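Local coordinates for ATP:cob(I)alamin adenosyltransferase, putative (Burkholderia thailandensis, PDB 2ZHZ), which probably transfers the adenosyl group of ATP to the cobalt of reduced cobalamin, releasing triphosphate and yielding adenosylcobalamin, as a homotrimer of helix bundles, at residues B[47-52]-B[60-65]; B[37-42]-B[67-72]. One frame throughout, in Å; residues are numbered along the deposited sequence.

Contact 1. Residues B[47-52]-B[60-65]; sequences GVLLAE and AALSAI
Leu49 and Leu50, consecutive residues near the C-terminal end of helix 31-50, meet Leu62 from two directions and show how few side chains can carry the contact beside the turn of a helical hairpin. The first of them, Leu49, reaches helix 56-77 through one branch: with CG anti to the backbone nitrogen (chi1 172°), its CD2 is carried to 3.6 Å from Leu62 CD1, and the two side chains cross at about a right angle. Leu49 also rests on Leu120 and Ala121 of helix 116-141, while Leu62 touches Leu162 of helix 147-169, so this half of the contact faces the inside of the bundle. Leu50, one residue on, runs alongside Leu62 in the opposite sense and brings its CD2 to 3.8 Å from Leu62 CB. The same Leu50 CD2 stands 3.7 Å from Ser63 OG, a van der Waals approach; the hydroxyl itself is hydrogen-bonded to the carbonyl of Arg59, one turn earlier in its helix. Swung back beside its backbone nitrogen (chi1 -65°), the serine oxygen is well placed for that bond. The guanidinium of Arg59 reaches across to the carbonyl oxygen of Leu50, which it binds through NH1. Across the two segments themselves no hydrogen bond forms; the chemistry is that of methyl packing, with Arg59 supplying a polar tie beside it.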
ATOM      1  N   GLY B  47       0.836   2.126 -11.613  1.00 16.49           N
ATOM      2  CA  GLY B  47       1.783   1.550 -12.550  1.00 16.77           C
ATOM      3  C   GLY B  47       1.570   0.049 -12.663  1.00 17.83           C
ATOM      4  O   GLY B  47       1.757  -0.544 -13.733  1.00 16.25           O
ATOM      5  N   VAL B  48       1.179  -0.577 -11.555  1.00 15.04           N
ATOM      6  CA  VAL B  48       0.928  -2.013 -11.549  1.00 15.55           C
ATOM      7  C   VAL B  48      -0.330  -2.303 -12.361  1.00 15.89           C
ATOM      8  O   VAL B  48      -0.391  -3.283 -13.108  1.00 18.10           O
ATOM      9  CB  VAL B  48       0.752  -2.540 -10.109  1.00 14.90           C
ATOM     10  CG1 VAL B  48       0.276  -3.987 -10.128  1.00 18.44           C
ATOM     11  CG2 VAL B  48       2.075  -2.434  -9.369  1.00 12.36           C
ATOM     12  N   LEU B  49      -1.334  -1.449 -12.207  1.00 16.95           N
ATOM     13  CA  LEU B  49      -2.581  -1.600 -12.948  1.00 16.54           C
ATOM     14  C   LEU B  49      -2.318  -1.410 -14.449  1.00 19.05           C
ATOM     15  O   LEU B  49      -2.882  -2.122 -15.282  1.00 19.39           O
ATOM     16  CB  LEU B  49      -3.608  -0.570 -12.469  1.00 14.53           C
ATOM     17  CG  LEU B  49      -4.915  -0.468 -13.266  1.00 15.91           C
ATOM     18  CD1 LEU B  49      -5.572  -1.845 -13.383  1.00 15.41           C
ATOM     19  CD2 LEU B  49      -5.842   0.529 -12.583  1.00 14.76           C
ATOM     20  N   LEU B  50      -1.455  -0.456 -14.787  1.00 19.08           N
ATOM     21  CA  LEU B  50      -1.125  -0.197 -16.185  1.00 21.12           C
ATOM     22  C   LEU B  50      -0.387  -1.363 -16.838  1.00 22.88           C
ATOM     23  O   LEU B  50      -0.290  -1.433 -18.063  1.00 23.85           O
ATOM     24  CB  LEU B  50      -0.294   1.085 -16.306  1.00 18.11           C
ATOM     25  CG  LEU B  50      -1.097   2.388 -16.240  1.00 17.51           C
ATOM     26  CD1 LEU B  50      -0.172   3.561 -16.009  1.00 17.23           C
ATOM     27  CD2 LEU B  50      -1.875   2.573 -17.545  1.00 17.84           C
ATOM     28  N   ALA B  51       0.127  -2.281 -16.023  1.00 22.26           N
ATOM     29  CA  ALA B  51       0.846  -3.442 -16.540  1.00 24.02           C
ATOM     30  C   ALA B  51      -0.122  -4.565 -16.934  1.00 26.27           C
ATOM     31  O   ALA B  51       0.292  -5.606 -17.446  1.00 27.06           O
ATOM     32  CB  ALA B  51       1.843  -3.946 -15.499  1.00 26.23           C
ATOM     33  N   GLU B  52      -1.410  -4.339 -16.691  1.00 24.42           N
ATOM     34  CA  GLU B  52      -2.453  -5.305 -17.018  1.00 25.74           C
ATOM     35  C   GLU B  52      -3.081  -4.930 -18.357  1.00 25.71           C
ATOM     36  O   GLU B  52      -2.881  -3.823 -18.854  1.00 22.36           O
ATOM     37  CB  GLU B  52      -3.558  -5.272 -15.957  1.00 27.65           C
ATOM     38  CG  GLU B  52      -3.153  -5.737 -14.570  1.00 30.94           C
ATOM     39  CD  GLU B  52      -2.961  -7.236 -14.499  1.00 32.97           C
ATOM     40  OE1 GLU B  52      -3.888  -7.970 -14.904  1.00 37.88           O
ATOM     41  OE2 GLU B  52      -1.891  -7.679 -14.036  1.00 36.57           O
ATOM     42  N   ALA B  60      -5.116   5.357 -21.466  1.00 22.83           N
ATOM     43  CA  ALA B  60      -4.779   6.745 -21.747  1.00 23.70           C
ATOM     44  C   ALA B  60      -5.043   7.638 -20.543  1.00 22.24           C
ATOM     45  O   ALA B  60      -4.222   8.488 -20.202  1.00 22.96           O
ATOM     46  CB  ALA B  60      -5.572   7.241 -22.955  1.00 23.65           C
ATOM     47  N   ALA B  61      -6.186   7.444 -19.894  1.00 20.67           N
ATOM     48  CA  ALA B  61      -6.535   8.250 -18.731  1.00 19.61           C
ATOM     49  C   ALA B  61      -5.594   7.971 -17.561  1.00 21.18           C
ATOM     50  O   ALA B  61      -5.082   8.902 -16.936  1.00 18.84           O
ATOM     51  CB  ALA B  61      -7.976   7.982 -18.323  1.00 18.49           C
ATOM     52  N   LEU B  62      -5.363   6.692 -17.271  1.00 19.06           N
ATOM     53  CA  LEU B  62      -4.473   6.306 -16.175  1.00 18.41           C
ATOM     54  C   LEU B  62      -3.030   6.761 -16.405  1.00 20.56           C
ATOM     55  O   LEU B  62      -2.335   7.142 -15.461  1.00 18.83           O
ATOM     56  CB  LEU B  62      -4.518   4.790 -15.968  1.00 17.51           C
ATOM     57  CG  LEU B  62      -5.836   4.227 -15.411  1.00 17.74           C
ATOM     58  CD1 LEU B  62      -5.778   2.706 -15.394  1.00 18.30           C
ATOM     59  CD2 LEU B  62      -6.072   4.765 -14.005  1.00 14.25           C
ATOM     60  N   SER B  63      -2.578   6.722 -17.655  1.00 19.01           N
ATOM     61  CA  SER B  63      -1.219   7.150 -17.965  1.00 20.52           C
ATOM     62  C   SER B  63      -1.092   8.648 -17.713  1.00 19.95           C
ATOM     63  O   SER B  63      -0.093   9.114 -17.163  1.00 19.09           O
ATOM     64  CB  SER B  63      -0.873   6.831 -19.422  1.00 23.14           C
ATOM     65  OG  SER B  63      -0.846   5.431 -19.639  1.00 26.81           O
ATOM     66  N   ALA B  64      -2.116   9.398 -18.109  1.00 20.28           N
ATOM     67  CA  ALA B  64      -2.123  10.841 -17.916  1.00 20.28           C
ATOM     68  C   ALA B  64      -2.148  11.164 -16.429  1.00 20.20           C
ATOM     69  O   ALA B  64      -1.539  12.137 -15.979  1.00 19.46           O
ATOM     70  CB  ALA B  64      -3.336  11.454 -18.597  1.00 20.97           C
ATOM     71  N   ILE B  65      -2.866  10.345 -15.669  1.00 17.61           N
ATOM     72  CA  ILE B  65      -2.974  10.548 -14.232  1.00 15.77           C
ATOM     73  C   ILE B  65      -1.621  10.392 -13.548  1.00 14.81           C
ATOM     74  O   ILE B  65      -1.332  11.100 -12.586  1.00 17.56           O
ATOM     75  CB  ILE B  65      -4.022   9.582 -13.626  1.00 16.23           C
ATOM     76  CG1 ILE B  65      -5.421  10.029 -14.066  1.00 16.62           C
ATOM     77  CG2 ILE B  65      -3.908   9.549 -12.096  1.00 15.31           C
ATOM     78  CD1 ILE B  65      -6.527   9.021 -13.791  1.00 17.74           C
TER

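Contact 2. Residues B[37-42]-B[67-72]; sequences GDVDEL and HDLFDL
Val39 and Leu42, one turn apart on helix 31-50, face Leu69 and Leu72 on helix 56-77, and together they illustrate an i, i+3 spacing on each side of an antiparallel helix interface. Each methyl of Val39 has its own partner. Val39 CG1, anti to the valine nitrogen (chi1 170°), comes to 3.6 Å from Leu69 O, while Val39 CG2 sits 4.0 Å from Leu72 CD2. Leu42 sends CD2 to within 3.8 Å of Leu69 CD1, and these two leucines cross nearly perpendicularly. The backbones come nearest at Val39 and Leu69, whose CA atoms are 6.7 Å apart; the local helix axes approach to 9.6 Å and run at 167° to one another. In the next shell, helix 116-141 packs Ile135 on Val39 and Val127 and Cys128 on Leu42, and helix 147-169 brings Leu155 against both Leu42 and Leu69 and Tyr151 against Leu69 and Leu72. Farther out on helix 31-50, Asp38 and Glu41 form salt bridges with Arg130 of the same chain, and Glu41 also with Arg130 of the second subunit, where Arg125 pairs with Asp40. Gly37 touches bound ATP. All four residues that touch are buried and no hydrogen bond links the segments, which implies cohesion by aliphatic packing, with ionic ties to a neighbouring helix and to the second subunit around it.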
ATOM      1  N   GLY B  37       5.120  10.716   0.063  1.00 14.00           N
ATOM      2  CA  GLY B  37       5.282   9.274  -0.023  1.00 11.63           C
ATOM      3  C   GLY B  37       4.028   8.531  -0.446  1.00 11.95           C
ATOM      4  O   GLY B  37       4.082   7.648  -1.306  1.00 12.24           O
ATOM      5  N   ASP B  38       2.898   8.877   0.162  1.00 11.51           N
ATOM      6  CA  ASP B  38       1.636   8.227  -0.170  1.00 13.44           C
ATOM      7  C   ASP B  38       1.233   8.501  -1.615  1.00 12.52           C
ATOM      8  O   ASP B  38       0.650   7.644  -2.270  1.00 11.89           O
ATOM      9  CB  ASP B  38       0.521   8.682   0.766  1.00 12.70           C
ATOM     10  CG  ASP B  38       0.635   8.079   2.155  1.00 17.73           C
ATOM     11  OD1 ASP B  38       1.285   7.019   2.304  1.00 14.90           O
ATOM     12  OD2 ASP B  38       0.059   8.664   3.098  1.00 14.69           O
ATOM     13  N   VAL B  39       1.541   9.698  -2.110  1.00 11.98           N
ATOM     14  CA  VAL B  39       1.219  10.035  -3.496  1.00 13.35           C
ATOM     15  C   VAL B  39       2.067   9.164  -4.423  1.00 13.57           C
ATOM     16  O   VAL B  39       1.581   8.663  -5.439  1.00 15.65           O
ATOM     17  CB  VAL B  39       1.488  11.536  -3.781  1.00 10.87           C
ATOM     18  CG1 VAL B  39       1.378  11.829  -5.286  1.00 13.06           C
ATOM     19  CG2 VAL B  39       0.479  12.379  -3.018  1.00 11.35           C
ATOM     20  N   ASP B  40       3.331   8.978  -4.051  1.00 13.08           N
ATOM     21  CA  ASP B  40       4.278   8.164  -4.811  1.00 14.64           C
ATOM     22  C   ASP B  40       3.801   6.702  -4.792  1.00 14.52           C
ATOM     23  O   ASP B  40       3.822   6.015  -5.817  1.00 12.84           O
ATOM     24  CB  ASP B  40       5.668   8.277  -4.167  1.00 15.50           C
ATOM     25  CG  ASP B  40       6.778   7.647  -5.004  1.00 18.83           C
ATOM     26  OD1 ASP B  40       7.877   7.434  -4.443  1.00 18.36           O
ATOM     27  OD2 ASP B  40       6.574   7.372  -6.207  1.00 19.09           O
ATOM     28  N   GLU B  41       3.361   6.235  -3.626  1.00 13.37           N
ATOM     29  CA  GLU B  41       2.883   4.858  -3.501  1.00 13.25           C
ATOM     30  C   GLU B  41       1.647   4.660  -4.379  1.00 13.32           C
ATOM     31  O   GLU B  41       1.488   3.625  -5.029  1.00 12.96           O
ATOM     32  CB  GLU B  41       2.550   4.530  -2.039  1.00 13.71           C
ATOM     33  CG  GLU B  41       2.353   3.034  -1.788  1.00 13.48           C
ATOM     34  CD  GLU B  41       2.080   2.704  -0.328  1.00 13.65           C
ATOM     35  OE1 GLU B  41       2.506   3.480   0.550  1.00 13.70           O
ATOM     36  OE2 GLU B  41       1.455   1.658  -0.060  1.00 13.76           O
ATOM     37  N   LEU B  42       0.767   5.655  -4.391  1.00 12.18           N
ATOM     38  CA  LEU B  42      -0.428   5.589  -5.225  1.00 13.96           C
ATOM     39  C   LEU B  42      -0.025   5.515  -6.692  1.00 14.17           C
ATOM     40  O   LEU B  42      -0.546   4.699  -7.449  1.00 14.65           O
ATOM     41  CB  LEU B  42      -1.303   6.825  -5.025  1.00 13.81           C
ATOM     42  CG  LEU B  42      -2.403   7.033  -6.076  1.00 15.19           C
ATOM     43  CD1 LEU B  42      -3.387   5.860  -6.053  1.00 12.45           C
ATOM     44  CD2 LEU B  42      -3.135   8.342  -5.798  1.00 12.74           C
ATOM     45  N   HIS B  67       1.159  11.286 -14.673  1.00 20.12           N
ATOM     46  CA  HIS B  67       1.846  12.553 -14.899  1.00 22.08           C
ATOM     47  C   HIS B  67       1.310  13.590 -13.918  1.00 19.20           C
ATOM     48  O   HIS B  67       2.075  14.370 -13.354  1.00 18.84           O
ATOM     49  CB  HIS B  67       1.628  13.017 -16.341  1.00 24.76           C
ATOM     50  CG  HIS B  67       2.265  12.125 -17.359  1.00 29.21           C
ATOM     51  ND1 HIS B  67       3.624  12.115 -17.592  1.00 34.42           N
ATOM     52  CD2 HIS B  67       1.734  11.196 -18.187  1.00 31.67           C
ATOM     53  CE1 HIS B  67       3.901  11.219 -18.523  1.00 36.71           C
ATOM     54  NE2 HIS B  67       2.770  10.646 -18.900  1.00 29.74           N
ATOM     55  N   ASP B  68      -0.004  13.586 -13.712  1.00 19.90           N
ATOM     56  CA  ASP B  68      -0.641  14.513 -12.775  1.00 17.45           C
ATOM     57  C   ASP B  68      -0.093  14.279 -11.371  1.00 19.12           C
ATOM     58  O   ASP B  68       0.207  15.223 -10.632  1.00 18.51           O
ATOM     59  CB  ASP B  68      -2.157  14.294 -12.705  1.00 20.13           C
ATOM     60  CG  ASP B  68      -2.888  14.702 -13.970  1.00 23.40           C
ATOM     61  OD1 ASP B  68      -2.277  15.321 -14.867  1.00 23.05           O
ATOM     62  OD2 ASP B  68      -4.098  14.402 -14.048  1.00 21.91           O
ATOM     63  N   LEU B  69       0.002  13.006 -10.997  1.00 17.54           N
ATOM     64  CA  LEU B  69       0.488  12.632  -9.676  1.00 16.27           C
ATOM     65  C   LEU B  69       1.948  13.005  -9.488  1.00 18.24           C
ATOM     66  O   LEU B  69       2.378  13.331  -8.379  1.00 18.13           O
ATOM     67  CB  LEU B  69       0.274  11.132  -9.444  1.00 15.84           C
ATOM     68  CG  LEU B  69      -1.202  10.740  -9.324  1.00 17.36           C
ATOM     69  CD1 LEU B  69      -1.317   9.241  -9.059  1.00 17.99           C
ATOM     70  CD2 LEU B  69      -1.859  11.529  -8.190  1.00 14.84           C
ATOM     71  N   PHE B  70       2.717  12.952 -10.570  1.00 19.27           N
ATOM     72  CA  PHE B  70       4.117  13.332 -10.489  1.00 21.19           C
ATOM     73  C   PHE B  70       4.176  14.825 -10.168  1.00 19.29           C
ATOM     74  O   PHE B  70       4.981  15.265  -9.348  1.00 19.65           O
ATOM     75  CB  PHE B  70       4.830  13.070 -11.813  1.00 19.18           C
ATOM     76  CG  PHE B  70       6.291  13.403 -11.776  1.00 25.56           C
ATOM     77  CD1 PHE B  70       7.200  12.529 -11.191  1.00 25.37           C
ATOM     78  CD2 PHE B  70       6.753  14.614 -12.282  1.00 27.14           C
ATOM     79  CE1 PHE B  70       8.553  12.858 -11.107  1.00 29.24           C
ATOM     80  CE2 PHE B  70       8.102  14.953 -12.203  1.00 27.06           C
ATOM     81  CZ  PHE B  70       9.003  14.071 -11.614  1.00 22.33           C
ATOM     82  N   ASP B  71       3.315  15.605 -10.816  1.00 22.55           N
ATOM     83  CA  ASP B  71       3.284  17.045 -10.579  1.00 22.02           C
ATOM     84  C   ASP B  71       2.729  17.388  -9.203  1.00 21.65           C
ATOM     85  O   ASP B  71       3.187  18.333  -8.560  1.00 20.81           O
ATOM     86  CB  ASP B  71       2.455  17.752 -11.653  1.00 22.91           C
ATOM     87  CG  ASP B  71       3.131  17.743 -13.009  1.00 26.83           C
ATOM     88  OD1 ASP B  71       4.353  17.476 -13.070  1.00 27.52           O
ATOM     89  OD2 ASP B  71       2.447  18.017 -14.015  1.00 30.17           O
ATOM     90  N   LEU B  72       1.742  16.620  -8.752  1.00 18.80           N
ATOM     91  CA  LEU B  72       1.145  16.856  -7.446  1.00 18.83           C
ATOM     92  C   LEU B  72       2.225  16.642  -6.387  1.00 17.54           C
ATOM     93  O   LEU B  72       2.350  17.423  -5.444  1.00 19.48           O
ATOM     94  CB  LEU B  72      -0.037  15.902  -7.223  1.00 18.74           C
ATOM     95  CG  LEU B  72      -1.002  16.238  -6.081  1.00 20.62           C
ATOM     96  CD1 LEU B  72      -2.332  15.530  -6.309  1.00 23.84           C
ATOM     97  CD2 LEU B  72      -0.405  15.829  -4.752  1.00 22.54           C
TER

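In the fold
From the N terminus, the chain forms the small hairpin of strands 17-19 and 25-27 before entering helix 31-50, which supplies the first segment of both contacts. It then turns and returns along helix 56-77, meeting contact 1 before contact 2. Contact 1 therefore closes the short loop at the turn, and contact 2 the longer one that encloses it; the two are nested, not crossed, with centres about 13 Å apart. Together they zip up one antiparallel helical hairpin, which packs against helices 116-141 and 147-169 in the bundle. Both levels touch the second subunit, while contact 2 includes a residue of the ATP pocket.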